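Local coordinates for putative uncharacterized protein (Streptococcus suis, PDB 4XZ7) that probably acts as a transglutaminase, a homodimeric virulence factor that protects the bacterium from phagocytosis, at residues B[230-235]-B[312-317]. Residues are numbered along the deposited sequence; the frame is centred on the assembly and turned at random.
Sequences YDWEAA and TGFITG
Tyr230 and Phe314 meet as an offset edge-to-face aromatic pair in the transglutaminase-like domain, where the turn leading into helix 232-239 faces the loop that follows strand 305-309. The ring centroids lie 5.6 Å apart with the planes at 79°, and it is the edge of Phe314 that is directed at the face of Tyr230. Phe314 CE1 also touches Tyr230 CB at 3.7 Å. Trp232 adds a third ring: its CH2 reaches the edge of Phe314 at CD1, 3.9 Å away, while Tyr230 CD2 lies over one face of the indole.

On the helix side, Asp231 is the N-cap, its OD1 accepting a nearly straight bond from Ala234 N (3.2 Å, 172°) from above the carboxylate plane.

Aliphatic groups complete this hydrophobic contact, in which no hydrogen bond joins the two segments. Thr312 turns its methyl to the Tyr230 ring, CG2 lying 3.7 Å from Tyr230 CE1; Cys264 of helix 264-277 touches both residues, and His295 of strand 294-302 touches Thr312 and Ile315. Ile315 crosses Tyr230 at about a right angle, with CG1 over one ring face and offset toward the rim. In Tyr230, CG is anti to the backbone N (chi1 -161°); further out, the phenol OH meets Ile315 CD1 at 3.5 Å.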
# COMPACT_ATOMS: atom_id res chain seq x y z
N TYR B 230 13.46 20.13 1.92
CA TYR B 230 12.07 20.25 2.36
C TYR B 230 11.11 19.80 1.23
O TYR B 230 11.21 20.26 0.09
CB TYR B 230 11.72 21.68 2.79
CG TYR B 230 10.47 21.68 3.66
CD1 TYR B 230 10.55 21.29 4.99
CD2 TYR B 230 9.22 22.00 3.15
CE1 TYR B 230 9.44 21.24 5.80
CE2 TYR B 230 8.07 21.95 3.96
CZ TYR B 230 8.21 21.57 5.29
OH TYR B 230 7.12 21.50 6.13
N ASP B 231 10.18 18.91 1.55
CA ASP B 231 9.34 18.34 0.52
C ASP B 231 8.18 19.27 0.21
O ASP B 231 7.07 19.06 0.70
CB ASP B 231 8.82 16.96 0.92
CG ASP B 231 8.19 16.21 -0.25
OD1 ASP B 231 7.89 16.85 -1.27
OD2 ASP B 231 8.00 14.98 -0.16
N TRP B 232 8.43 20.28 -0.62
CA TRP B 232 7.42 21.26 -0.97
C TRP B 232 6.11 20.63 -1.51
O TRP B 232 5.01 21.04 -1.11
CB TRP B 232 8.01 22.26 -1.99
CG TRP B 232 9.21 22.95 -1.40
CD1 TRP B 232 10.52 22.80 -1.77
CD2 TRP B 232 9.21 23.86 -0.30
NE1 TRP B 232 11.33 23.58 -0.99
CE2 TRP B 232 10.55 24.24 -0.07
CE3 TRP B 232 8.20 24.41 0.51
CZ2 TRP B 232 10.91 25.12 0.93
CZ3 TRP B 232 8.56 25.30 1.51
CH2 TRP B 232 9.90 25.64 1.71
N GLU B 233 6.22 19.65 -2.40
CA GLU B 233 5.04 18.99 -2.99
C GLU B 233 4.15 18.31 -1.95
O GLU B 233 2.92 18.48 -1.93
CB GLU B 233 5.49 17.94 -4.01
CG GLU B 233 6.15 18.51 -5.23
CD GLU B 233 5.21 18.55 -6.40
OE1 GLU B 233 4.82 19.67 -6.81
OE2 GLU B 233 4.85 17.46 -6.91
N ALA B 234 4.76 17.51 -1.09
CA ALA B 234 4.00 16.81 -0.07
C ALA B 234 3.38 17.80 0.92
O ALA B 234 2.26 17.58 1.37
CB ALA B 234 4.88 15.82 0.65
N ALA B 235 4.09 18.88 1.26
CA ALA B 235 3.54 19.85 2.21
C ALA B 235 2.32 20.54 1.58
O ALA B 235 1.30 20.77 2.23
CB ALA B 235 4.59 20.88 2.60
N THR B 312 12.43 24.27 10.62
CA THR B 312 12.04 24.57 9.25
C THR B 312 11.51 26.00 9.15
O THR B 312 10.38 26.23 8.69
CB THR B 312 10.99 23.55 8.75
OG1 THR B 312 9.89 23.50 9.66
CG2 THR B 312 11.60 22.14 8.68
N GLY B 313 12.33 26.96 9.56
CA GLY B 313 11.91 28.34 9.64
C GLY B 313 11.96 29.13 8.34
O GLY B 313 11.93 30.35 8.36
N PHE B 314 11.99 28.42 7.21
CA PHE B 314 12.15 29.01 5.88
C PHE B 314 10.91 28.87 5.00
O PHE B 314 10.90 29.28 3.84
CB PHE B 314 13.34 28.35 5.16
CG PHE B 314 13.34 26.85 5.28
CD1 PHE B 314 12.40 26.09 4.61
CD2 PHE B 314 14.26 26.21 6.09
CE1 PHE B 314 12.38 24.73 4.75
CE2 PHE B 314 14.25 24.84 6.22
CZ PHE B 314 13.31 24.10 5.56
N ILE B 315 9.86 28.26 5.54
CA ILE B 315 8.66 27.97 4.76
C ILE B 315 7.84 29.21 4.38
O ILE B 315 7.40 29.36 3.25
CB ILE B 315 7.75 27.02 5.52
CG1 ILE B 315 8.48 25.70 5.74
CG2 ILE B 315 6.43 26.81 4.78
CD1 ILE B 315 7.85 24.82 6.77
N THR B 316 7.65 30.10 5.34
CA THR B 316 6.68 31.17 5.18
C THR B 316 7.28 32.46 4.62
O THR B 316 8.11 33.09 5.26
CB THR B 316 6.00 31.49 6.52
OG1 THR B 316 5.37 30.31 7.04
CG2 THR B 316 4.97 32.57 6.32
N GLY B 317 6.85 32.85 3.42
CA GLY B 317 7.28 34.10 2.82
C GLY B 317 6.82 35.35 3.56
O GLY B 317 7.43 36.42 3.43